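Local atomic coordinates of flavin-nucleotide-binding protein (Azotobacter vinelandii, PDB entry 6RK0), a protein that binds FAD and heme b and probably acts as a low-potential terminal oxidase associated with the iron-only nitrogenase. Residues 14-19 with 166-171; 45-50 with 86-91; 100-105 with 189-194. All blocks are in the same frame, centred on the assembly; numbering follows the deposited sequence.

Contact 1 of 3, residues 14-19 with 166-171; sequences APSDRT and IAEASC. With FAD (flavin-adenine dinucleotide), chain G.
R18 grips the carboxylate of E168 side-on, with one nitrogen for each oxygen. R18 NE lies 2.8 Å from E168 OE2. R18 NH2 reaches E168 OE1 at 2.8 Å, a bond that is almost straight (176° at the hydrogen). Both oxygens lie in the guanidinium plane or close to it, yet the two flat groups are turned 26° apart, and NE meets OE2 on its syn side from outside the carboxylate plane. The anti lone pair of E168 OE2 takes a further bond from S16 OG (2.7 Å), which leaves OE2 held by two donors. R18 CG stands between the backbone N and the carbonyl carbon (chi1 68°), and the extended chain beyond it crosses the E168 side chain at about a right angle.

T19 and S170 form the buried part: T19 O approaches S170 CB to 3.4 Å, T19 CG2 rests 3.8 Å from E168 CG, and L117 and Y30 pack against T19 and S170 respectively. P15, by contrast, is exposed and makes van der Waals contacts, laying its ring carbons against the A167 and A169 carbonyl oxygens and the E168 backbone.

S170 OG accepts from FAD O2B and donates to FAD N3A, while R18 O accepts from FAD O3B (2.8 Å). The loop and strand 169-174 thus supply part of the FAD site, on its adenine and ribose side, which S113, K22 and K172 help to complete.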
loop_
_atom_site.group_PDB
_atom_site.type_symbol
_atom_site.label_atom_id
_atom_site.label_comp_id
_atom_site.label_asym_id
_atom_site.label_seq_id
_atom_site.Cartn_x
_atom_site.Cartn_y
_atom_site.Cartn_z
ATOM N N ALA A 14 -7.119 17.802 15.233
ATOM C CA ALA A 14 -7.491 16.421 15.031
ATOM C C ALA A 14 -8.916 16.173 15.528
ATOM O O ALA A 14 -9.358 16.766 16.516
ATOM C CB ALA A 14 -6.534 15.514 15.790
ATOM N N PRO A 15 -9.655 15.277 14.873
ATOM C CA PRO A 15 -11.041 15.004 15.313
ATOM C C PRO A 15 -11.139 14.196 16.589
ATOM O O PRO A 15 -12.216 14.174 17.199
ATOM C CB PRO A 15 -11.677 14.274 14.117
ATOM C CG PRO A 15 -10.534 13.685 13.407
ATOM C CD PRO A 15 -9.346 14.638 13.583
ATOM N N SER A 16 -10.044 13.574 17.025
ATOM C CA SER A 16 -10.034 12.790 18.255
ATOM C C SER A 16 -8.605 12.722 18.774
ATOM O O SER A 16 -7.657 12.913 18.011
ATOM C CB SER A 16 -10.583 11.392 18.034
ATOM O OG SER A 16 -9.714 10.696 17.162
ATOM N N ASP A 17 -8.444 12.359 20.057
ATOM C CA ASP A 17 -7.089 12.157 20.571
ATOM C C ASP A 17 -6.361 11.084 19.778
ATOM O O ASP A 17 -5.167 11.236 19.485
ATOM C CB ASP A 17 -7.115 11.754 22.057
ATOM C CG ASP A 17 -7.515 12.868 22.968
ATOM O OD1 ASP A 17 -7.587 14.047 22.539
ATOM O OD2 ASP A 17 -7.772 12.561 24.138
ATOM N N ARG A 18 -7.050 10.007 19.401
ATOM C CA ARG A 18 -6.332 8.907 18.773
ATOM C C ARG A 18 -5.967 9.177 17.318
ATOM O O ARG A 18 -5.166 8.411 16.769
ATOM C CB ARG A 18 -7.072 7.586 18.949
ATOM C CG ARG A 18 -8.342 7.511 18.212
ATOM C CD ARG A 18 -8.972 6.138 18.382
ATOM N NE ARG A 18 -10.206 6.065 17.639
ATOM C CZ ARG A 18 -11.040 5.026 17.691
ATOM N NH1 ARG A 18 -10.766 3.915 18.374
ATOM N NH2 ARG A 18 -12.183 5.099 17.021
ATOM N N THR A 19 -6.462 10.269 16.731
ATOM C CA THR A 19 -6.052 10.702 15.402
ATOM C C THR A 19 -5.136 11.901 15.418
ATOM O O THR A 19 -4.840 12.451 14.360
ATOM C CB THR A 19 -7.247 10.954 14.477
ATOM O OG1 THR A 19 -8.167 11.867 15.084
ATOM C CG2 THR A 19 -7.943 9.646 14.074
ATOM N N ILE A 166 -15.742 8.586 7.108
ATOM C CA ILE A 166 -14.483 9.288 6.902
ATOM C C ILE A 166 -14.223 10.332 7.962
ATOM O O ILE A 166 -13.209 11.034 7.887
ATOM C CB ILE A 166 -14.357 9.882 5.481
ATOM C CG1 ILE A 166 -15.276 11.099 5.305
ATOM C CG2 ILE A 166 -14.591 8.837 4.434
ATOM C CD1 ILE A 166 -15.129 11.785 3.951
ATOM N N ALA A 167 -15.108 10.487 8.959
ATOM C CA ALA A 167 -15.003 11.629 9.858
ATOM C C ALA A 167 -13.790 11.552 10.782
ATOM O O ALA A 167 -13.181 12.584 11.075
ATOM C CB ALA A 167 -16.270 11.727 10.684
ATOM N N GLU A 168 -13.456 10.370 11.299
ATOM C CA GLU A 168 -12.367 10.263 12.274
ATOM C C GLU A 168 -11.090 9.941 11.497
ATOM O O GLU A 168 -10.645 8.805 11.428
ATOM C CB GLU A 168 -12.672 9.230 13.353
ATOM C CG GLU A 168 -11.736 9.405 14.528
ATOM C CD GLU A 168 -11.866 8.382 15.624
ATOM O OE1 GLU A 168 -12.691 7.449 15.537
ATOM O OE2 GLU A 168 -11.081 8.483 16.593
ATOM N N ALA A 169 -10.549 10.981 10.880
ATOM C CA ALA A 169 -9.468 10.832 9.895
ATOM C C ALA A 169 -8.295 11.745 10.208
ATOM O O ALA A 169 -8.463 12.916 10.566
ATOM C CB ALA A 169 -9.977 11.237 8.493
ATOM N N SER A 170 -7.096 11.215 9.978
ATOM C CA SER A 170 -5.876 12.010 9.975
ATOM C C SER A 170 -5.185 11.824 8.637
ATOM O O SER A 170 -5.126 10.700 8.106
ATOM C CB SER A 170 -4.942 11.608 11.106
ATOM O OG SER A 170 -4.656 10.227 11.075
ATOM N N CYS A 171 -4.619 12.911 8.111
ATOM C CA CYS A 171 -3.765 12.825 6.941
ATOM C C CYS A 171 -2.369 13.328 7.247
ATOM O O CYS A 171 -2.192 14.213 8.105
ATOM C CB CYS A 171 -4.273 13.643 5.761
ATOM S SG CYS A 171 -6.011 13.487 5.398
HETATM P PA FAD G . 2.171 9.284 15.747
HETATM O O1A FAD G . 2.307 10.719 15.401
HETATM O O2A FAD G . 2.570 8.853 17.122
HETATM O O5B FAD G . 0.692 8.796 15.431
HETATM C C5B FAD G . -0.422 9.467 16.060
HETATM C C4B FAD G . -1.569 9.538 15.088
HETATM O O4B FAD G . -1.149 10.261 13.912
HETATM C C3B FAD G . -2.051 8.207 14.533
HETATM O O3B FAD G . -2.864 7.503 15.449
HETATM C C2B FAD G . -2.738 8.637 13.240
HETATM O O2B FAD G . -4.044 9.070 13.533
HETATM C C1B FAD G . -1.856 9.797 12.776
HETATM N N9A FAD G . -0.871 9.394 11.772
HETATM C C8A FAD G . 0.380 8.883 11.970
HETATM N N7A FAD G . 0.986 8.555 10.858
HETATM C C5A FAD G . 0.073 8.855 9.866
HETATM C C6A FAD G . 0.119 8.729 8.457
HETATM N N6A FAD G . 1.158 8.211 7.774
HETATM N N1A FAD G . -0.979 9.109 7.762
HETATM C C2A FAD G . -2.026 9.599 8.430
HETATM N N3A FAD G . -2.194 9.760 9.744
HETATM C C4A FAD G . -1.078 9.376 10.413
HETATM N N1 FAD G . 7.820 6.543 8.776
HETATM C C2 FAD G . 9.019 6.061 9.226
HETATM O O2 FAD G . 9.360 6.172 10.412
HETATM N N3 FAD G . 9.866 5.402 8.362
HETATM C C4 FAD G . 9.618 5.176 7.043
HETATM O O4 FAD G . 10.391 4.523 6.343
HETATM C C4X FAD G . 8.374 5.742 6.569
HETATM N N5 FAD G . 8.061 5.602 5.267
HETATM C C5X FAD G . 6.819 6.076 4.842
HETATM C C6 FAD G . 6.439 5.878 3.502
HETATM C C7 FAD G . 5.196 6.305 3.037
HETATM C C7M FAD G . 4.819 6.101 1.585
HETATM C C8 FAD G . 4.308 6.934 3.937
HETATM C C8M FAD G . 2.936 7.333 3.512
HETATM C C9 FAD G . 4.704 7.160 5.253
HETATM C C9A FAD G . 5.928 6.722 5.722
HETATM N N10 FAD G . 6.354 6.941 7.052
HETATM C C10 FAD G . 7.534 6.386 7.515
HETATM C "C1'" FAD G . 5.509 7.639 8.035
HETATM C "C2'" FAD G . 4.710 6.673 8.892
HETATM O "O2'" FAD G . 3.556 6.255 8.182
HETATM C "C3'" FAD G . 4.286 7.342 10.197
HETATM O "O3'" FAD G . 3.537 8.514 9.906
HETATM C "C4'" FAD G . 5.463 7.704 11.094
HETATM O "O4'" FAD G . 6.314 6.568 11.248
HETATM C "C5'" FAD G . 4.992 8.128 12.460
HETATM O "O5'" FAD G . 4.148 7.100 13.023
HETATM P P FAD G . 3.756 7.097 14.550
HETATM O O1P FAD G . 4.971 7.177 15.436
HETATM O O2P FAD G . 2.793 5.937 14.759
HETATM O O3P FAD G . 2.937 8.465 14.627
#

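Contact 2 of 3, residues 45-50 with 86-91; sequences AHVGCM and QDICLT
Neighbouring antiparallel strands of the beta-barrel sheet, 44-51 and 88-100, meet here, with H46 opposite T91, V47 opposite L90 and G48 opposite C89. The axes of the short strands 45-50 and 88-91 approach to 4.7 Å at 166° between their N-to-C directions. H46 and T91 form a hydrogen-bonded pair, closed in both directions, with H46 N 2.8 Å from T91 O. G48 N donates to C89 O, also at 2.8 Å, and between these two pairs V47 and L90 make the non-hydrogen-bonded one.

On the face carrying V47 and L90 the contact is apolar: V47 CG2 sits 3.9 Å from L90 CD1, and A45 CB 3.8 Å from L90 CD2. I88 adds CD1 against V47 CG1, and its CG2 lies 4.1 Å from C49 SG. V69 and W71 of strand 68-74 pack on the I88 and L90 side chains, consistent with the barrel interior of the split-barrel fold of the FMN-binding clan.

The face of H46, C89 and T91 instead meets the second subunit. The H46 ring stacks on H46 of that subunit and its NE2 bonds S93 OG there, while T91 OG1 bonds V57 O of the same subunit.

Past the backbone pairing, the side-chain amide of Q86 takes the place of a strand partner for M50, carried there by a chain that is extended beyond CG. Q86 OE1 accepts from M50 N at 2.9 Å, the donor tilted from the amide plane; Q86 NE2 returns a bond to M50 O, also 2.9 Å, on a lone pair in the carbonyl plane. C49 SG lies against the same amide, and L79 and A82 of helix 78-82 also touch the C49 side chain.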
loop_
_atom_site.group_PDB
_atom_site.type_symbol
_atom_site.label_atom_id
_atom_site.label_comp_id
_atom_site.label_asym_id
_atom_site.label_seq_id
_atom_site.Cartn_x
_atom_site.Cartn_y
_atom_site.Cartn_z
ATOM N N ALA A 45 -6.527 0.406 -0.569
ATOM C CA ALA A 45 -6.429 0.610 0.880
ATOM C C ALA A 45 -5.773 -0.591 1.536
ATOM O O ALA A 45 -5.676 -1.675 0.943
ATOM C CB ALA A 45 -7.818 0.811 1.475
ATOM N N HIS A 46 -5.422 -0.404 2.802
ATOM C CA HIS A 46 -4.935 -1.473 3.657
ATOM C C HIS A 46 -5.709 -1.396 4.963
ATOM O O HIS A 46 -5.644 -0.393 5.680
ATOM C CB HIS A 46 -3.416 -1.331 3.899
ATOM C CG HIS A 46 -2.615 -1.629 2.677
ATOM N ND1 HIS A 46 -2.425 -0.719 1.662
ATOM C CD2 HIS A 46 -2.041 -2.785 2.246
ATOM C CE1 HIS A 46 -1.773 -1.327 0.676
ATOM N NE2 HIS A 46 -1.517 -2.574 1.000
ATOM N N VAL A 47 -6.459 -2.451 5.270
ATOM C CA VAL A 47 -7.354 -2.483 6.430
ATOM C C VAL A 47 -6.711 -3.279 7.547
ATOM O O VAL A 47 -6.321 -4.444 7.334
ATOM C CB VAL A 47 -8.728 -3.073 6.058
ATOM C CG1 VAL A 47 -9.601 -3.242 7.307
ATOM C CG2 VAL A 47 -9.420 -2.198 5.041
ATOM N N GLY A 48 -6.636 -2.676 8.736
ATOM C CA GLY A 48 -6.090 -3.344 9.922
ATOM C C GLY A 48 -7.237 -3.881 10.761
ATOM O O GLY A 48 -8.193 -3.172 11.048
ATOM N N CYS A 49 -7.110 -5.143 11.169
ATOM C CA CYS A 49 -8.180 -5.792 11.929
ATOM C C CYS A 49 -7.547 -6.929 12.716
ATOM O O CYS A 49 -6.822 -7.747 12.146
ATOM C CB CYS A 49 -9.263 -6.289 10.965
ATOM S SG CYS A 49 -10.749 -6.902 11.823
ATOM N N MET A 50 -7.852 -6.997 14.019
ATOM C CA MET A 50 -7.355 -8.087 14.853
ATOM C C MET A 50 -8.138 -9.354 14.571
ATOM O O MET A 50 -9.360 -9.379 14.781
ATOM C CB MET A 50 -7.516 -7.692 16.328
ATOM C CG MET A 50 -7.316 -8.826 17.319
ATOM S SD MET A 50 -5.652 -9.453 17.319
ATOM C CE MET A 50 -4.844 -7.932 17.214
ATOM N N GLN A 86 -15.096 -4.550 16.624
ATOM C CA GLN A 86 -13.866 -3.847 16.984
ATOM C C GLN A 86 -13.712 -2.614 16.112
ATOM O O GLN A 86 -14.122 -2.605 14.952
ATOM C CB GLN A 86 -12.634 -4.745 16.825
ATOM C CG GLN A 86 -12.356 -5.113 15.385
ATOM C CD GLN A 86 -11.146 -6.013 15.280
ATOM O OE1 GLN A 86 -9.993 -5.529 15.238
ATOM N NE2 GLN A 86 -11.360 -7.320 15.319
ATOM N N ASP A 87 -13.059 -1.603 16.666
ATOM C CA ASP A 87 -12.649 -0.453 15.889
ATOM C C ASP A 87 -11.426 -0.838 15.050
ATOM O O ASP A 87 -10.488 -1.468 15.547
ATOM C CB ASP A 87 -12.280 0.729 16.790
ATOM C CG ASP A 87 -13.470 1.424 17.433
ATOM O OD1 ASP A 87 -14.620 0.929 17.324
ATOM O OD2 ASP A 87 -13.255 2.478 18.082
ATOM N N ILE A 88 -11.457 -0.455 13.780
ATOM C CA ILE A 88 -10.401 -0.752 12.815
ATOM C C ILE A 88 -9.681 0.516 12.383
ATOM O O ILE A 88 -10.073 1.645 12.694
ATOM C CB ILE A 88 -10.949 -1.537 11.614
ATOM C CG1 ILE A 88 -11.993 -0.714 10.850
ATOM C CG2 ILE A 88 -11.444 -2.915 12.048
ATOM C CD1 ILE A 88 -12.363 -1.266 9.490
ATOM N N CYS A 89 -8.612 0.298 11.613
ATOM C CA CYS A 89 -7.894 1.369 10.928
ATOM C C CYS A 89 -7.907 1.026 9.449
ATOM O O CYS A 89 -7.480 -0.056 9.068
ATOM C CB CYS A 89 -6.458 1.433 11.422
ATOM S SG CYS A 89 -5.398 2.673 10.602
ATOM N N LEU A 90 -8.326 1.967 8.615
ATOM C CA LEU A 90 -8.247 1.829 7.156
ATOM C C LEU A 90 -7.249 2.888 6.686
ATOM O O LEU A 90 -7.476 4.095 6.867
ATOM C CB LEU A 90 -9.633 1.982 6.536
ATOM C CG LEU A 90 -9.722 1.732 5.032
ATOM C CD1 LEU A 90 -11.140 1.316 4.651
ATOM C CD2 LEU A 90 -9.288 2.970 4.232
ATOM N N THR A 91 -6.122 2.441 6.133
ATOM C CA THR A 91 -5.062 3.326 5.682
ATOM C C THR A 91 -5.025 3.353 4.169
ATOM O O THR A 91 -5.079 2.302 3.508
ATOM C CB THR A 91 -3.710 2.865 6.259
ATOM O OG1 THR A 91 -3.779 3.056 7.673
ATOM C CG2 THR A 91 -2.541 3.639 5.658
#

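Contact 3 of 3, residues 100-105 with 189-194; sequences IARSAY and SWAGVI. With HEM (protoporphyrin IX containing Fe), chain H.
Over one face of the R102 guanidinium lies the methyl of A191, with CB 3.4 Å from R102 NH1. This NH1 forms salt bridges with D180 and with D206 of the second subunit. The W190 indole is touched at its edge, where CZ3 lies 4.1 Å from I100 CD1. The same I100 CD1 reaches I194 CD1 at 3.8 Å. Between these groups strands 88-100 and 192-200 pair antiparallel, I100 N donating to G192 O (2.8 Å) and G192 N to I100 O, and G192 and V193 carry the sheet on into a strand of the second subunit. Water 1 donates to A101 O and W190 O and accepts from S189 OG at 2.6 Å.

Farther along, the Y105 ring, with CG anti to the backbone N (chi1 -175°), meets the heme obliquely, CE1 3.6 Å from the methyl CMD. An alanine here would remove the ring and would probably leave a gap beside CMD and CHD of the heme.

The backbone Y105 O accepts a bond from water 2 (2.8 Å), which binds the heme iron at 2.1 Å. A water as iron ligand suggests an exchangeable site, which would be consistent with oxygen binding in an oxidase.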
loop_
_atom_site.group_PDB
_atom_site.type_symbol
_atom_site.label_atom_id
_atom_site.label_comp_id
_atom_site.label_asym_id
_atom_site.label_seq_id
_atom_site.Cartn_x
_atom_site.Cartn_y
_atom_site.Cartn_z
ATOM N N ILE A 100 16.047 12.799 -1.749
ATOM C CA ILE A 100 17.476 12.582 -1.597
ATOM C C ILE A 100 18.069 13.839 -0.964
ATOM O O ILE A 100 18.076 14.921 -1.565
ATOM C CB ILE A 100 18.112 12.331 -2.966
ATOM C CG1 ILE A 100 17.522 11.063 -3.608
ATOM C CG2 ILE A 100 19.624 12.219 -2.862
ATOM C CD1 ILE A 100 17.803 10.881 -5.062
ATOM N N ALA A 101 18.540 13.710 0.270
ATOM C CA ALA A 101 19.084 14.816 1.039
ATOM C C ALA A 101 20.608 14.718 1.097
ATOM O O ALA A 101 21.216 13.733 0.685
ATOM C CB ALA A 101 18.500 14.815 2.432
ATOM N N ARG A 102 21.240 15.761 1.654
ATOM C CA ARG A 102 22.686 15.800 1.855
ATOM C C ARG A 102 23.140 14.906 2.990
ATOM O O ARG A 102 24.305 14.500 3.000
ATOM C CB ARG A 102 23.112 17.248 2.111
ATOM C CG ARG A 102 22.874 18.158 0.950
ATOM C CD ARG A 102 22.742 19.627 1.351
ATOM N NE ARG A 102 22.461 20.467 0.209
ATOM C CZ ARG A 102 21.282 20.549 -0.402
ATOM N NH1 ARG A 102 20.190 19.989 0.146
ATOM N NH2 ARG A 102 21.153 21.263 -1.510
ATOM N N SER A 103 22.272 14.636 3.964
ATOM C CA SER A 103 22.546 13.677 5.024
ATOM C C SER A 103 21.563 12.526 4.934
ATOM O O SER A 103 20.389 12.719 4.572
ATOM C CB SER A 103 22.481 14.322 6.415
ATOM O OG SER A 103 21.138 14.573 6.800
ATOM N N ALA A 104 22.027 11.335 5.308
ATOM C CA ALA A 104 21.158 10.164 5.308
ATOM C C ALA A 104 19.937 10.370 6.203
ATOM O O ALA A 104 18.818 9.980 5.853
ATOM C CB ALA A 104 21.968 8.958 5.754
ATOM N N TYR A 105 20.146 11.001 7.365
ATOM C CA TYR A 105 19.103 11.210 8.343
ATOM C C TYR A 105 17.931 11.986 7.751
ATOM O O TYR A 105 16.805 11.805 8.214
ATOM C CB TYR A 105 19.722 12.006 9.502
ATOM C CG TYR A 105 18.857 12.257 10.692
ATOM C CD1 TYR A 105 18.628 11.257 11.640
ATOM C CD2 TYR A 105 18.317 13.505 10.935
ATOM C CE1 TYR A 105 17.924 11.478 12.792
ATOM C CE2 TYR A 105 17.577 13.745 12.096
ATOM C CZ TYR A 105 17.389 12.721 13.019
ATOM O OH TYR A 105 16.662 12.925 14.200
ATOM N N SER A 189 27.228 17.473 -1.949
ATOM C CA SER A 189 26.479 16.303 -2.367
ATOM C C SER A 189 25.206 16.766 -3.076
ATOM O O SER A 189 24.683 17.844 -2.789
ATOM C CB SER A 189 26.213 15.358 -1.190
ATOM O OG SER A 189 25.704 14.098 -1.620
ATOM N N TRP A 190 24.746 15.977 -4.042
ATOM C CA TRP A 190 23.589 16.314 -4.858
ATOM C C TRP A 190 22.318 15.920 -4.129
ATOM O O TRP A 190 22.157 14.756 -3.737
ATOM C CB TRP A 190 23.701 15.539 -6.168
ATOM C CG TRP A 190 22.656 15.904 -7.196
ATOM C CD1 TRP A 190 22.796 16.797 -8.198
ATOM C CD2 TRP A 190 21.301 15.417 -7.286
ATOM N NE1 TRP A 190 21.626 16.880 -8.932
ATOM C CE2 TRP A 190 20.691 16.036 -8.398
ATOM C CE3 TRP A 190 20.552 14.482 -6.558
ATOM C CZ2 TRP A 190 19.375 15.743 -8.800
ATOM C CZ3 TRP A 190 19.241 14.208 -6.956
ATOM C CH2 TRP A 190 18.671 14.858 -8.042
ATOM N N ALA A 191 21.387 16.855 -4.005
ATOM C CA ALA A 191 20.107 16.603 -3.382
ATOM C C ALA A 191 19.009 16.817 -4.409
ATOM O O ALA A 191 19.183 17.543 -5.408
ATOM C CB ALA A 191 19.921 17.526 -2.190
ATOM N N GLY A 192 17.847 16.218 -4.167
ATOM C CA GLY A 192 16.753 16.385 -5.110
ATOM C C GLY A 192 15.685 15.334 -4.848
ATOM O O GLY A 192 15.630 14.751 -3.764
ATOM N N VAL A 193 14.813 15.158 -5.834
ATOM C CA VAL A 193 13.665 14.264 -5.688
ATOM C C VAL A 193 13.579 13.394 -6.935
ATOM O O VAL A 193 13.710 13.892 -8.062
ATOM C CB VAL A 193 12.348 15.066 -5.502
ATOM C CG1 VAL A 193 11.126 14.142 -5.496
ATOM C CG2 VAL A 193 12.421 15.890 -4.253
ATOM N N ILE A 194 13.313 12.109 -6.728
ATOM C CA ILE A 194 12.967 11.210 -7.825
ATOM C C ILE A 194 11.449 11.040 -7.777
ATOM O O ILE A 194 10.942 10.343 -6.876
ATOM C CB ILE A 194 13.660 9.847 -7.748
ATOM C CG1 ILE A 194 15.163 9.961 -7.658
ATOM C CG2 ILE A 194 13.199 9.026 -8.959
ATOM C CD1 ILE A 194 15.854 8.634 -7.440
HETATM C CHA HEM H . 11.638 9.117 9.745
HETATM C CHB HEM H . 12.179 8.007 5.116
HETATM C CHC HEM H . 16.804 7.030 5.902
HETATM C CHD HEM H . 16.345 8.454 10.468
HETATM C C1A HEM H . 11.389 8.908 8.406
HETATM C C2A HEM H . 10.095 9.112 7.788
HETATM C C3A HEM H . 10.233 8.808 6.488
HETATM C C4A HEM H . 11.632 8.404 6.300
HETATM C CMA HEM H . 9.234 8.848 5.333
HETATM C CAA HEM H . 8.839 9.630 8.477
HETATM C CBA HEM H . 8.824 11.158 8.627
HETATM C CGA HEM H . 7.409 11.572 8.920
HETATM O O1A HEM H . 6.745 12.189 8.035
HETATM O O2A HEM H . 6.886 11.278 10.026
HETATM C C1B HEM H . 13.503 7.651 4.912
HETATM C C2B HEM H . 14.057 7.196 3.653
HETATM C C3B HEM H . 15.330 6.914 3.885
HETATM C C4B HEM H . 15.599 7.219 5.280
HETATM C CMB HEM H . 13.297 7.031 2.351
HETATM C CAB HEM H . 16.438 6.391 2.969
HETATM C CBB HEM H . 16.386 6.299 1.651
HETATM C C1C HEM H . 17.092 7.306 7.229
HETATM C C2C HEM H . 18.370 7.153 7.864
HETATM C C3C HEM H . 18.276 7.587 9.102
HETATM C C4C HEM H . 16.899 8.027 9.281
HETATM C CMC HEM H . 19.573 6.515 7.195
HETATM C CAC HEM H . 19.317 7.691 10.190
HETATM C CBC HEM H . 20.581 7.998 9.879
HETATM C C1D HEM H . 15.006 8.698 10.698
HETATM C C2D HEM H . 14.423 9.099 11.954
HETATM C C3D HEM H . 13.115 9.292 11.739
HETATM C C4D HEM H . 12.868 9.011 10.340
HETATM C CMD HEM H . 15.186 9.250 13.273
HETATM C CAD HEM H . 12.080 9.801 12.740
HETATM C CBD HEM H . 11.942 11.336 12.586
HETATM C CGD HEM H . 11.164 11.901 13.745
HETATM O O1D HEM H . 9.909 11.777 13.742
HETATM O O2D HEM H . 11.753 12.520 14.657
HETATM N NA HEM H . 12.325 8.486 7.487
HETATM N NB HEM H . 14.467 7.675 5.891
HETATM N NC HEM H . 16.184 7.832 8.121
HETATM N ND HEM H . 14.039 8.662 9.711
HETATM FE FE HEM H . 14.239 8.132 7.811
HETATM O O HOH W 1 23.122 14.305 -1.218
HETATM O O HOH W 2 14.665 10.132 7.395
#

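From the N terminus, the loop residues 14-19 open contact 1, which closes only at 166-171, on strand 169-174. Contact 2 is nested within that long loop, joining strand 44-51 to strand 88-100. The same strand then leads to 100-105, where contact 3 opens after contact 2 has closed; it closes at 189-194, beyond contact 1, so contacts 1 and 3 cross. Contacts 1 and 2, whose centres are about 14 Å apart, are joined by the R18 NH1 - D87 OD2 salt bridge. The centre of contact 3 lies about 32 and 34 Å from those of contacts 1 and 2, in the same sheet, where strands 88-100 and 192-200 are neighbours. Contacts 2 and 3 both meet the second subunit extensively.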